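Local coordinates for Dbv8 protein (Nonomuraea, PDB 4MFZ) that probably transfers a long aliphatic acyl chain from acyl-CoA, such as decanoyl-CoA, to an amino sugar of a glycopeptide antibiotic, as a GNAT-family N-acyltransferase, at residues Ala72-Val75 / Glu76-Val79; Arg97-His100 / Glu101-His105; Asp150-Glu153 / Ala154-Trp157; Trp184-Leu187 / Leu188-Leu192; Val193-Gly197 / Arg198-Asn202. One frame throughout, in Å; residues are numbered along the deposited sequence.

Contact 1. Residues Ala72-Val75 / Glu76-Val79; sequences APDV and EEIV
The carbonyl oxygens of Asp-74 and Val-75 accept the amides one turn on, Ile-78 N reaching Asp-74 O at 2.8 Å and Val-79 N reaching Val-75 O at 2.8 Å. Both bonds are nearly straight, whereas the one before them, Glu-76 N to Ala-72 O, is weak and stretched to 3.5 Å at the first turn of helix 72-81. Val-75 and Val-79 share one stripe of the helix, with CG1 of Val-75 4.3 Å from CG2 of Val-79. Glu-76 bends back at its second torsion (chi2 -40°), which brings OE2 to 3.7 Å from Val-75 CG1, while its other oxygen forms a salt bridge with Arg-62. On another flank Asp-74 OD1 and Glu-77 OE1 approach to 4.3 Å. Tyr-129 OH bonds to both oxygens, and Arg-171 makes salt bridges to both side chains, probably offsetting the repulsion between the two acids. CG1 of Ile-78 lies against Asp-74 O at 3.2 Å. The result is an amphipathic alpha-helix opening within the helical N-acyltransferase N-terminal domain: Val-75, Ile-78 and Val-79 turn to Leu-65 of helix 58-67, Asp-74 and Glu-77 are tied to Arg-171, and Glu-76 to Arg-62.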
loop_
_atom_site.group_PDB
_atom_site.type_symbol
_atom_site.label_atom_id
_atom_site.label_comp_id
_atom_site.label_asym_id
_atom_site.label_seq_id
_atom_site.Cartn_x
_atom_site.Cartn_y
_atom_site.Cartn_z
ATOM N N ALA A 72 -8.163 -8.716 -14.622
ATOM C CA ALA A 72 -7.899 -9.166 -16.013
ATOM C C ALA A 72 -7.541 -8.098 -17.066
ATOM O O ALA A 72 -6.609 -8.327 -17.865
ATOM C CB ALA A 72 -9.034 -10.063 -16.527
ATOM N N PRO A 73 -8.266 -6.951 -17.099
ATOM C CA PRO A 73 -7.851 -5.945 -18.103
ATOM C C PRO A 73 -6.393 -5.477 -17.881
ATOM O O PRO A 73 -5.645 -5.235 -18.849
ATOM C CB PRO A 73 -8.840 -4.786 -17.887
ATOM C CG PRO A 73 -9.295 -4.937 -16.468
ATOM C CD PRO A 73 -9.297 -6.423 -16.184
ATOM N N ASP A 74 -5.984 -5.389 -16.615
ATOM C CA ASP A 74 -4.633 -4.937 -16.301
ATOM C C ASP A 74 -3.584 -5.995 -16.572
ATOM O O ASP A 74 -2.511 -5.666 -17.055
ATOM C CB ASP A 74 -4.555 -4.434 -14.870
ATOM C CG ASP A 74 -5.361 -3.169 -14.668
ATOM O OD1 ASP A 74 -4.840 -2.073 -14.934
ATOM O OD2 ASP A 74 -6.521 -3.280 -14.244
ATOM N N VAL A 75 -3.908 -7.254 -16.281
ATOM C CA VAL A 75 -2.988 -8.350 -16.502
ATOM C C VAL A 75 -2.420 -8.290 -17.927
ATOM O O VAL A 75 -1.199 -8.256 -18.116
ATOM C CB VAL A 75 -3.645 -9.713 -16.215
ATOM C CG1 VAL A 75 -2.810 -10.860 -16.761
ATOM C CG2 VAL A 75 -3.837 -9.896 -14.721
ATOM N N GLU A 76 -3.312 -8.248 -18.915
ATOM C CA GLU A 76 -2.911 -8.196 -20.315
ATOM C C GLU A 76 -2.053 -6.966 -20.669
ATOM O O GLU A 76 -1.047 -7.090 -21.385
ATOM C CB GLU A 76 -4.136 -8.314 -21.231
ATOM C CG GLU A 76 -4.810 -9.688 -21.188
ATOM C CD GLU A 76 -3.835 -10.867 -21.132
ATOM O OE1 GLU A 76 -2.950 -11.000 -21.991
ATOM O OE2 GLU A 76 -3.954 -11.702 -20.225
ATOM N N GLU A 77 -2.438 -5.794 -20.158
ATOM C CA GLU A 77 -1.629 -4.587 -20.357
ATOM C C GLU A 77 -0.232 -4.730 -19.735
ATOM O O GLU A 77 0.771 -4.414 -20.386
ATOM C CB GLU A 77 -2.307 -3.350 -19.788
ATOM C CG GLU A 77 -3.648 -3.019 -20.404
ATOM C CD GLU A 77 -4.039 -1.562 -20.181
ATOM O OE1 GLU A 77 -4.043 -1.073 -19.021
ATOM O OE2 GLU A 77 -4.342 -0.888 -21.189
ATOM N N ILE A 78 -0.185 -5.213 -18.487
ATOM C CA ILE A 78 1.086 -5.401 -17.776
ATOM C C ILE A 78 1.985 -6.376 -18.505
ATOM O O ILE A 78 3.177 -6.095 -18.697
ATOM C CB ILE A 78 0.928 -5.860 -16.309
ATOM C CG1 ILE A 78 0.159 -4.803 -15.512
ATOM C CG2 ILE A 78 2.321 -6.078 -15.695
ATOM C CD1 ILE A 78 -0.273 -5.219 -14.116
ATOM N N VAL A 79 1.416 -7.504 -18.926
ATOM C CA VAL A 79 2.156 -8.491 -19.705
ATOM C C VAL A 79 2.684 -7.916 -21.035
ATOM O O VAL A 79 3.876 -8.029 -21.316
ATOM C CB VAL A 79 1.373 -9.824 -19.869
ATOM C CG1 VAL A 79 2.130 -10.806 -20.754
ATOM C CG2 VAL A 79 1.137 -10.471 -18.516
#

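Contact 2. Residues Arg97-His100 / Glu101-His105; sequences RAHH and ELVRH. With NA (sodium ion), chain C.
Val-103 stands among the side chains of two successive histidines, its CG1 against the His-99 ring and its CG2 near that of His-100, in the last turns of the alpha-helix 89-104. CG1 lies 3.4 Å from CE1 of His-99, and the two side chains cross obliquely; the His-100 side chain crosses the valine at about a right angle and is looser, with CD2 4.1 Å from CG2. Each histidine ND1 is fixed elsewhere, to Thr-138 OG1 for His-99 and to Gly-47 O for His-100. Main-chain bonds from Val-103 N to His-99 O and from Arg-104 N to His-100 O carry the helix on. A water gives hydrogen bonds to Ala-98 O and Glu-101 OE1, and that carboxylate oxygen also accepts Trp-39 NE1. At the helix end, CG of Arg-104 lies 3.9 Å above one face of the His-105 ring, offset toward its rim. That ring binds a sodium ion through NE2 at 2.2 Å, and four waters complete the observed ligands.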
loop_
_atom_site.group_PDB
_atom_site.type_symbol
_atom_site.label_atom_id
_atom_site.label_comp_id
_atom_site.label_asym_id
_atom_site.label_seq_id
_atom_site.Cartn_x
_atom_site.Cartn_y
_atom_site.Cartn_z
ATOM N N ARG A 97 17.948 -0.300 -10.622
ATOM C CA ARG A 97 18.447 0.439 -9.458
ATOM C C ARG A 97 17.393 0.612 -8.362
ATOM O O ARG A 97 17.715 0.525 -7.178
ATOM C CB ARG A 97 19.073 1.786 -9.913
ATOM C CG ARG A 97 20.349 1.543 -10.713
ATOM C CD ARG A 97 20.780 2.694 -11.620
ATOM N NE ARG A 97 22.006 2.354 -12.369
ATOM C CZ ARG A 97 22.060 1.445 -13.344
ATOM N NH1 ARG A 97 20.950 0.774 -13.749
ATOM N NH2 ARG A 97 23.217 1.222 -13.959
ATOM N N ALA A 98 16.139 0.845 -8.740
ATOM C CA ALA A 98 15.012 0.816 -7.785
ATOM C C ALA A 98 14.919 -0.528 -7.058
ATOM O O ALA A 98 14.767 -0.558 -5.859
ATOM C CB ALA A 98 13.684 1.126 -8.481
ATOM N N HIS A 99 14.986 -1.629 -7.796
ATOM C CA HIS A 99 14.994 -2.966 -7.204
ATOM C C HIS A 99 16.164 -3.140 -6.237
ATOM O O HIS A 99 16.019 -3.704 -5.147
ATOM C CB HIS A 99 15.053 -4.011 -8.311
ATOM C CG HIS A 99 15.487 -5.367 -7.839
ATOM N ND1 HIS A 99 14.715 -6.145 -7.038
ATOM C CD2 HIS A 99 16.671 -6.071 -8.054
ATOM C CE1 HIS A 99 15.378 -7.287 -6.773
ATOM N NE2 HIS A 99 16.579 -7.227 -7.373
ATOM N N HIS A 100 17.322 -2.629 -6.635
ATOM C CA HIS A 100 18.518 -2.726 -5.829
ATOM C C HIS A 100 18.315 -2.041 -4.510
ATOM O O HIS A 100 18.706 -2.587 -3.493
ATOM C CB HIS A 100 19.744 -2.158 -6.571
ATOM C CG HIS A 100 21.060 -2.479 -5.898
ATOM N ND1 HIS A 100 22.256 -2.098 -6.413
ATOM C CD2 HIS A 100 21.343 -3.203 -4.729
ATOM C CE1 HIS A 100 23.248 -2.538 -5.600
ATOM N NE2 HIS A 100 22.681 -3.217 -4.576
ATOM N N GLU A 101 17.696 -0.849 -4.531
ATOM C CA GLU A 101 17.406 -0.049 -3.340
ATOM C C GLU A 101 16.560 -0.869 -2.348
ATOM O O GLU A 101 16.809 -0.806 -1.147
ATOM C CB GLU A 101 16.691 1.271 -3.720
ATOM C CG GLU A 101 16.266 2.185 -2.563
ATOM C CD GLU A 101 15.577 3.511 -3.006
ATOM O OE1 GLU A 101 14.719 3.551 -3.949
ATOM O OE2 GLU A 101 15.877 4.549 -2.373
ATOM N N LEU A 102 15.620 -1.673 -2.857
ATOM C CA LEU A 102 14.733 -2.490 -2.012
ATOM C C LEU A 102 15.398 -3.721 -1.413
ATOM O O LEU A 102 15.083 -4.066 -0.281
ATOM C CB LEU A 102 13.448 -2.934 -2.776
ATOM C CG LEU A 102 12.662 -1.802 -3.431
ATOM C CD1 LEU A 102 11.360 -2.344 -4.012
ATOM C CD2 LEU A 102 12.379 -0.687 -2.443
ATOM N N VAL A 103 16.300 -4.386 -2.134
ATOM C CA VAL A 103 16.982 -5.536 -1.534
ATOM C C VAL A 103 18.076 -5.132 -0.547
ATOM O O VAL A 103 18.376 -5.871 0.372
ATOM C CB VAL A 103 17.519 -6.565 -2.569
ATOM C CG1 VAL A 103 16.444 -6.895 -3.594
ATOM C CG2 VAL A 103 18.792 -6.088 -3.238
ATOM N N ARG A 104 18.663 -3.958 -0.756
ATOM C CA ARG A 104 19.722 -3.399 0.092
ATOM C C ARG A 104 19.324 -3.148 1.569
ATOM O O ARG A 104 20.162 -3.296 2.456
ATOM C CB ARG A 104 20.209 -2.094 -0.553
ATOM C CG ARG A 104 21.312 -1.358 0.178
ATOM C CD ARG A 104 22.659 -1.896 -0.273
ATOM N NE ARG A 104 23.726 -0.989 0.120
ATOM C CZ ARG A 104 24.221 -0.930 1.347
ATOM N NH1 ARG A 104 23.746 -1.735 2.298
ATOM N NH2 ARG A 104 25.192 -0.063 1.621
ATOM N N HIS A 105 18.080 -2.733 1.840
ATOM C CA HIS A 105 17.573 -2.675 3.223
ATOM C C HIS A 105 16.354 -3.530 3.443
ATOM O O HIS A 105 15.452 -3.178 4.192
ATOM C CB HIS A 105 17.327 -1.234 3.675
ATOM C CG HIS A 105 18.540 -0.344 3.521
ATOM N ND1 HIS A 105 19.701 -0.582 4.168
ATOM C CD2 HIS A 105 18.758 0.762 2.718
ATOM C CE1 HIS A 105 20.607 0.338 3.816
ATOM N NE2 HIS A 105 20.033 1.163 2.924
HETATM NA NA NA C . 20.884 3.007 2.037
HETATM O O HOH W 1 13.002 1.689 -4.855
HETATM O O HOH W 2 23.144 4.235 1.908
HETATM O O HOH W 3 18.807 3.798 1.672
HETATM O O HOH W 4 20.885 2.686 -0.145
HETATM O O HOH W 5 20.399 4.676 3.490
#

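Contact 3. Residues Asp150-Glu153 / Ala154-Trp157; sequences DIPE and ATTW
Ala-154 follows Glu-153 in the first turn of helix 153-160, for which Pro-152 is the N-cap residue. Thr-155 comes next: its CG2 sits against the proline ring, 3.8 Å from CB of Pro-152, while its OG1 lies 3.3 Å from CG2 of Ile-151. Its amide makes a weak bond to Pro-152 O, which also accepts the straighter bond from Thr-156 N at 3.2 Å. The hydroxyl of Thr-156, placed beside its own backbone nitrogen (chi1 -66°), is linked through a water to Ile-151 O, to which the water donates, and it is hydrogen-bonded to His-146 as well. Trp-157 is linked twice to Glu-153, through its main-chain amide and through its indole. NE1 donates to Glu-153 OE2 at 3.2 Å, with the oxygen close to the ring plane but approached from above the carboxylate plane, the two planes being 57° apart. Because OE2 also forms a salt bridge with Arg-143 of helix 130-148, the indole N-H and the guanidinium share one carboxylate oxygen, an arrangement that would probably favour the ionised acid and links the first turn to helix 130-148.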
loop_
_atom_site.group_PDB
_atom_site.type_symbol
_atom_site.label_atom_id
_atom_site.label_comp_id
_atom_site.label_asym_id
_atom_site.label_seq_id
_atom_site.Cartn_x
_atom_site.Cartn_y
_atom_site.Cartn_z
ATOM N N ASP A 150 10.920 -17.766 8.691
ATOM C CA ASP A 150 9.939 -18.850 8.781
ATOM C C ASP A 150 8.479 -18.390 8.624
ATOM O O ASP A 150 7.573 -18.988 9.206
ATOM C CB ASP A 150 10.152 -19.701 10.058
ATOM C CG ASP A 150 11.469 -20.476 10.021
ATOM O OD1 ASP A 150 11.677 -21.261 9.060
ATOM O OD2 ASP A 150 12.314 -20.292 10.933
ATOM N N ILE A 151 8.259 -17.339 7.830
ATOM C CA ILE A 151 6.898 -16.890 7.558
ATOM C C ILE A 151 6.187 -18.022 6.841
ATOM O O ILE A 151 6.677 -18.503 5.836
ATOM C CB ILE A 151 6.824 -15.615 6.672
ATOM C CG1 ILE A 151 7.779 -14.523 7.168
ATOM C CG2 ILE A 151 5.388 -15.113 6.582
ATOM C CD1 ILE A 151 7.426 -13.889 8.499
ATOM N N PRO A 152 5.023 -18.451 7.345
ATOM C CA PRO A 152 4.306 -19.512 6.620
ATOM C C PRO A 152 3.982 -19.136 5.151
ATOM O O PRO A 152 3.750 -17.973 4.849
ATOM C CB PRO A 152 3.020 -19.682 7.441
ATOM C CG PRO A 152 3.380 -19.182 8.813
ATOM C CD PRO A 152 4.271 -17.991 8.530
ATOM N N GLU A 153 3.948 -20.124 4.259
ATOM C CA GLU A 153 3.703 -19.875 2.845
ATOM C C GLU A 153 2.373 -19.126 2.596
ATOM O O GLU A 153 2.321 -18.188 1.805
ATOM C CB GLU A 153 3.779 -21.197 2.064
ATOM C CG GLU A 153 3.914 -21.049 0.560
ATOM C CD GLU A 153 5.269 -20.458 0.098
ATOM O OE1 GLU A 153 6.252 -20.316 0.900
ATOM O OE2 GLU A 153 5.351 -20.135 -1.113
ATOM N N ALA A 154 1.316 -19.523 3.297
ATOM C CA ALA A 154 0.011 -18.886 3.179
ATOM C C ALA A 154 0.024 -17.391 3.544
ATOM O O ALA A 154 -0.643 -16.589 2.875
ATOM C CB ALA A 154 -1.021 -19.608 4.039
ATOM N N THR A 155 0.738 -17.015 4.597
ATOM C CA THR A 155 0.732 -15.602 4.953
ATOM C C THR A 155 1.545 -14.749 3.968
ATOM O O THR A 155 1.149 -13.636 3.656
ATOM C CB THR A 155 0.941 -15.320 6.470
ATOM O OG1 THR A 155 2.141 -14.585 6.724
ATOM C CG2 THR A 155 0.830 -16.593 7.293
ATOM N N THR A 156 2.619 -15.305 3.416
ATOM C CA THR A 156 3.331 -14.652 2.305
ATOM C C THR A 156 2.346 -14.394 1.136
ATOM O O THR A 156 2.213 -13.249 0.684
ATOM C CB THR A 156 4.504 -15.505 1.808
ATOM O OG1 THR A 156 5.508 -15.590 2.830
ATOM C CG2 THR A 156 5.099 -14.930 0.531
ATOM N N TRP A 157 1.656 -15.439 0.660
ATOM C CA TRP A 157 0.711 -15.263 -0.476
ATOM C C TRP A 157 -0.425 -14.315 -0.256
ATOM O O TRP A 157 -0.735 -13.525 -1.148
ATOM C CB TRP A 157 0.304 -16.588 -1.154
ATOM C CG TRP A 157 1.487 -17.051 -1.981
ATOM C CD1 TRP A 157 2.412 -18.033 -1.660
ATOM C CD2 TRP A 157 1.973 -16.473 -3.258
ATOM N NE1 TRP A 157 3.392 -18.123 -2.628
ATOM C CE2 TRP A 157 3.188 -17.213 -3.608
ATOM C CE3 TRP A 157 1.531 -15.464 -4.105
ATOM C CZ2 TRP A 157 3.908 -16.946 -4.761
ATOM C CZ3 TRP A 157 2.270 -15.192 -5.261
ATOM C CH2 TRP A 157 3.426 -15.927 -5.583
HETATM O O HOH W 6 7.015 -17.561 3.349
#

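Contact 4. Residues Trp184-Leu187 / Leu188-Leu192; sequences WLTL and LVRGL
Leu-187 makes the apolar part of this helix end: its CD1 lies 3.9 Å from CD2 of Leu-192, the two side chains nearly perpendicular. CG of Leu-187 is set trans to its backbone nitrogen (chi1 -156°), which leans the branch toward the C-terminus and Leu-192. Main-chain hydrogen bonds make the second group. Leu-188 N to Trp-184 O and Val-189 N to Leu-185 O are ordinary helical bonds, and Arg-190 N to Thr-186 O is more bent. The pattern then changes to a Schellman motif, in which Leu-192 N reaches back to Leu-187 O at 3.2 Å and Gly-191 N to Leu-188 O at 3.0 Å; Gly-191 takes the positive phi of the C-prime position (76°). The aliphatic part of Arg-190 passes Thr-186 O, with CG at 3.5 Å, and a bend at chi3 precedes the guanidinium, whose NH1 lies 4.0 Å from CD1 of Leu-187 and whose NH2 bonds to His-105 O. Helix 182-192 is packed by helix 162-174, at Leu-185 and Leu-188, and by helix 89-104, at Thr-186 and Val-189, and it leads straight into strand 193-196.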
loop_
_atom_site.group_PDB
_atom_site.type_symbol
_atom_site.label_atom_id
_atom_site.label_comp_id
_atom_site.label_asym_id
_atom_site.label_seq_id
_atom_site.Cartn_x
_atom_site.Cartn_y
_atom_site.Cartn_z
ATOM N N TRP A 184 3.260 2.131 -0.206
ATOM C CA TRP A 184 2.775 0.971 0.551
ATOM C C TRP A 184 3.273 -0.338 -0.052
ATOM O O TRP A 184 3.818 -1.187 0.671
ATOM C CB TRP A 184 1.253 1.020 0.678
ATOM C CG TRP A 184 0.627 0.008 1.603
ATOM C CD1 TRP A 184 -0.281 -1.011 1.265
ATOM C CD2 TRP A 184 0.798 -0.103 3.057
ATOM N NE1 TRP A 184 -0.671 -1.704 2.373
ATOM C CE2 TRP A 184 -0.061 -1.208 3.486
ATOM C CE3 TRP A 184 1.526 0.602 4.016
ATOM C CZ2 TRP A 184 -0.153 -1.589 4.812
ATOM C CZ3 TRP A 184 1.436 0.199 5.347
ATOM C CH2 TRP A 184 0.613 -0.876 5.730
ATOM N N LEU A 185 3.136 -0.512 -1.371
ATOM C CA LEU A 185 3.745 -1.660 -2.055
ATOM C C LEU A 185 5.239 -1.777 -1.739
ATOM O O LEU A 185 5.710 -2.886 -1.474
ATOM C CB LEU A 185 3.568 -1.612 -3.575
ATOM C CG LEU A 185 2.160 -1.587 -4.163
ATOM C CD1 LEU A 185 2.234 -1.418 -5.690
ATOM C CD2 LEU A 185 1.422 -2.862 -3.759
ATOM N N THR A 186 5.959 -0.646 -1.776
ATOM C CA THR A 186 7.400 -0.605 -1.424
ATOM C C THR A 186 7.687 -1.139 -0.026
ATOM O O THR A 186 8.512 -2.041 0.147
ATOM C CB THR A 186 8.008 0.808 -1.622
ATOM O OG1 THR A 186 7.876 1.158 -2.985
ATOM C CG2 THR A 186 9.470 0.838 -1.304
ATOM N N LEU A 187 6.990 -0.610 0.967
ATOM C CA LEU A 187 7.109 -1.108 2.329
ATOM C C LEU A 187 6.805 -2.627 2.470
ATOM O O LEU A 187 7.509 -3.355 3.182
ATOM C CB LEU A 187 6.181 -0.288 3.206
ATOM C CG LEU A 187 6.511 -0.225 4.685
ATOM C CD1 LEU A 187 7.852 0.506 4.872
ATOM C CD2 LEU A 187 5.368 0.497 5.400
ATOM N N LEU A 188 5.779 -3.090 1.771
ATOM C CA LEU A 188 5.354 -4.490 1.824
ATOM C C LEU A 188 6.395 -5.404 1.175
ATOM O O LEU A 188 6.773 -6.433 1.735
ATOM C CB LEU A 188 4.013 -4.647 1.120
ATOM C CG LEU A 188 3.407 -6.068 1.165
ATOM C CD1 LEU A 188 1.871 -5.976 1.189
ATOM C CD2 LEU A 188 3.895 -6.866 -0.020
ATOM N N VAL A 189 6.888 -5.007 0.007
ATOM C CA VAL A 189 7.860 -5.831 -0.698
ATOM C C VAL A 189 9.283 -5.768 -0.098
ATOM O O VAL A 189 10.132 -6.598 -0.441
ATOM C CB VAL A 189 7.851 -5.587 -2.246
ATOM C CG1 VAL A 189 8.887 -4.562 -2.655
ATOM C CG2 VAL A 189 8.141 -6.891 -2.975
ATOM N N ARG A 190 9.511 -4.811 0.804
ATOM C CA ARG A 190 10.685 -4.809 1.665
ATOM C C ARG A 190 10.500 -5.620 2.948
ATOM O O ARG A 190 11.297 -5.471 3.865
ATOM C CB ARG A 190 11.075 -3.392 2.068
ATOM C CG ARG A 190 11.882 -2.606 1.054
ATOM C CD ARG A 190 12.129 -1.189 1.592
ATOM N NE ARG A 190 13.053 -1.230 2.711
ATOM C CZ ARG A 190 12.864 -0.685 3.911
ATOM N NH1 ARG A 190 11.796 0.033 4.176
ATOM N NH2 ARG A 190 13.795 -0.864 4.844
ATOM N N GLY A 191 9.460 -6.461 3.022
ATOM C CA GLY A 191 9.314 -7.409 4.143
ATOM C C GLY A 191 8.852 -6.781 5.442
ATOM O O GLY A 191 9.065 -7.341 6.504
ATOM N N LEU A 192 8.188 -5.638 5.355
ATOM C CA LEU A 192 7.773 -4.848 6.530
ATOM C C LEU A 192 6.250 -4.750 6.740
ATOM O O LEU A 192 5.785 -4.007 7.628
ATOM C CB LEU A 192 8.323 -3.408 6.399
ATOM C CG LEU A 192 9.600 -3.039 7.176
ATOM C CD1 LEU A 192 10.494 -4.234 7.404
ATOM C CD2 LEU A 192 10.415 -1.885 6.572
#

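Contact 5. Residues Val193-Gly197 / Arg198-Asn202; sequences VYRLG and RLQYN
Leu-196 and Tyr-201 meet diagonally on one face of a beta-hairpin, the leucine CD1 lying 3.8 Å from CE1 of the tyrosine ring and the side chains set crosswise. Both keep CG trans to the carbonyl carbon (chi1 -48° and -58°), and the ring inclines toward the first strand while Tyr-201 OH bonds to Ser-232 OG. On the reverse face Val-193 touches CB of Asn-202 with CG2 at 3.7 Å, and CB of Arg-195 packs on CG of Gln-200 at 3.9 Å. Arg-195 runs extended along the hairpin to its turn, where NE donates to Gly-197 O at 2.8 Å, almost straight and in the guanidinium plane. Arg-198 instead folds at chi2 (66°). It touches decanoyl-CoA and belongs to its pocket, with its guanidinium held by the carbonyls of Pro-218 and Gly-222. Tyr-194 and Tyr-201 form a hydrogen-bonded antiparallel pair through two bonds of 2.9 Å, N of each to O of the other. Beyond them Leu-196 to Leu-199 is a type II' turn, with Gly-197 at positive phi; its closing bond, Leu-199 N to Leu-196 O, is weak. Strand 193-196 lies at the margin of the mixed sheet, strand 199-205 pairs antiparallel with strand 211-216, helix 226-243 packs on the Leu-196 and Tyr-201 face, and helix 182-192 on that of Val-193 and Asn-202.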
loop_
_atom_site.group_PDB
_atom_site.type_symbol
_atom_site.label_atom_id
_atom_site.label_comp_id
_atom_site.label_asym_id
_atom_site.label_seq_id
_atom_site.Cartn_x
_atom_site.Cartn_y
_atom_site.Cartn_z
ATOM N N VAL A 193 5.479 -5.432 5.899
ATOM C CA VAL A 193 4.006 -5.452 6.068
ATOM C C VAL A 193 3.564 -6.904 5.984
ATOM O O VAL A 193 3.988 -7.631 5.077
ATOM C CB VAL A 193 3.254 -4.606 4.987
ATOM C CG1 VAL A 193 1.735 -4.621 5.207
ATOM C CG2 VAL A 193 3.756 -3.145 4.961
ATOM N N TYR A 194 2.722 -7.320 6.924
ATOM C CA TYR A 194 2.126 -8.687 6.920
ATOM C C TYR A 194 0.626 -8.602 7.012
ATOM O O TYR A 194 0.103 -7.843 7.802
ATOM C CB TYR A 194 2.744 -9.549 8.052
ATOM C CG TYR A 194 4.204 -9.654 7.769
ATOM C CD1 TYR A 194 5.091 -8.607 8.118
ATOM C CD2 TYR A 194 4.688 -10.708 7.000
ATOM C CE1 TYR A 194 6.441 -8.664 7.741
ATOM C CE2 TYR A 194 6.021 -10.774 6.646
ATOM C CZ TYR A 194 6.883 -9.768 7.012
ATOM O OH TYR A 194 8.190 -9.878 6.591
ATOM N N ARG A 195 -0.069 -9.352 6.167
ATOM C CA ARG A 195 -1.504 -9.447 6.293
ATOM C C ARG A 195 -1.848 -10.701 7.096
ATOM O O ARG A 195 -1.462 -11.786 6.737
ATOM C CB ARG A 195 -2.178 -9.508 4.924
ATOM C CG ARG A 195 -3.678 -9.804 5.026
ATOM C CD ARG A 195 -4.459 -9.420 3.775
ATOM N NE ARG A 195 -5.899 -9.533 4.047
ATOM C CZ ARG A 195 -6.856 -9.023 3.272
ATOM N NH1 ARG A 195 -6.552 -8.342 2.154
ATOM N NH2 ARG A 195 -8.134 -9.173 3.617
ATOM N N LEU A 196 -2.580 -10.537 8.187
ATOM C CA LEU A 196 -2.966 -11.684 8.987
ATOM C C LEU A 196 -4.487 -11.725 9.009
ATOM O O LEU A 196 -5.121 -10.946 9.707
ATOM C CB LEU A 196 -2.370 -11.630 10.419
ATOM C CG LEU A 196 -0.892 -11.322 10.719
ATOM C CD1 LEU A 196 -0.624 -11.165 12.225
ATOM C CD2 LEU A 196 0.035 -12.368 10.105
ATOM N N GLY A 197 -5.063 -12.624 8.226
ATOM C CA GLY A 197 -6.517 -12.680 8.065
ATOM C C GLY A 197 -6.990 -11.404 7.404
ATOM O O GLY A 197 -6.485 -11.047 6.331
ATOM N N ARG A 198 -7.884 -10.668 8.067
ATOM C CA ARG A 198 -8.487 -9.467 7.473
ATOM C C ARG A 198 -7.630 -8.197 7.555
ATOM O O ARG A 198 -7.928 -7.229 6.862
ATOM C CB ARG A 198 -9.849 -9.184 8.110
ATOM C CG ARG A 198 -10.690 -8.040 7.499
ATOM C CD ARG A 198 -11.162 -8.307 6.054
ATOM N NE ARG A 198 -11.884 -7.177 5.424
ATOM C CZ ARG A 198 -11.308 -6.023 5.066
ATOM N NH1 ARG A 198 -9.997 -5.839 5.252
ATOM N NH2 ARG A 198 -12.018 -5.056 4.479
ATOM N N LEU A 199 -6.627 -8.177 8.433
ATOM C CA LEU A 199 -5.939 -6.925 8.737
ATOM C C LEU A 199 -4.478 -6.982 8.343
ATOM O O LEU A 199 -3.895 -8.075 8.294
ATOM C CB LEU A 199 -6.059 -6.595 10.249
ATOM C CG LEU A 199 -7.443 -6.575 10.911
ATOM C CD1 LEU A 199 -7.344 -6.088 12.362
ATOM C CD2 LEU A 199 -8.443 -5.692 10.194
ATOM N N GLN A 200 -3.895 -5.807 8.092
ATOM C CA GLN A 200 -2.458 -5.676 7.767
ATOM C C GLN A 200 -1.691 -4.937 8.888
ATOM O O GLN A 200 -2.219 -4.041 9.537
ATOM C CB GLN A 200 -2.244 -4.905 6.455
ATOM C CG GLN A 200 -2.587 -5.631 5.147
ATOM C CD GLN A 200 -2.570 -4.684 3.947
ATOM O OE1 GLN A 200 -2.782 -3.480 4.094
ATOM N NE2 GLN A 200 -2.347 -5.225 2.755
ATOM N N TYR A 201 -0.447 -5.321 9.114
ATOM C CA TYR A 201 0.332 -4.720 10.183
ATOM C C TYR A 201 1.684 -4.378 9.598
ATOM O O TYR A 201 2.288 -5.226 8.939
ATOM C CB TYR A 201 0.538 -5.723 11.319
ATOM C CG TYR A 201 -0.748 -6.248 11.894
ATOM C CD1 TYR A 201 -1.356 -7.396 11.361
ATOM C CD2 TYR A 201 -1.372 -5.587 12.961
ATOM C CE1 TYR A 201 -2.565 -7.861 11.876
ATOM C CE2 TYR A 201 -2.571 -6.058 13.491
ATOM C CZ TYR A 201 -3.159 -7.192 12.950
ATOM O OH TYR A 201 -4.351 -7.634 13.484
ATOM N N ASN A 202 2.162 -3.159 9.834
ATOM C CA ASN A 202 3.533 -2.852 9.461
ATOM C C ASN A 202 4.430 -2.585 10.670
ATOM O O ASN A 202 4.012 -1.998 11.649
ATOM C CB ASN A 202 3.624 -1.736 8.430
ATOM C CG ASN A 202 3.228 -0.403 8.979
ATOM O OD1 ASN A 202 2.050 -0.171 9.282
ATOM N ND2 ASN A 202 4.198 0.513 9.071
#

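How the contacts relate
Contacts 4 and 5 are the buried ones, joined end to end where helix 182-192 passes into the hairpin, with Trp-184 packing on Val-193 and weakly bonding to Gln-200. Contacts 1, 2 and 3 are partly buried and lie farther from the centre of the chain, and there carboxylates, histidines, water or sodium take a larger share. Contact 2 joins contact 4 through Leu-102, packed on Thr-186 and Val-189, and probably through a bond from Arg-190 to the carbonyl of His-105. Contact 3 meets contact 5 where Ile-151 touches Tyr-194. Contact 1 touches none of the others, and contact 5 alone reaches decanoyl-CoA.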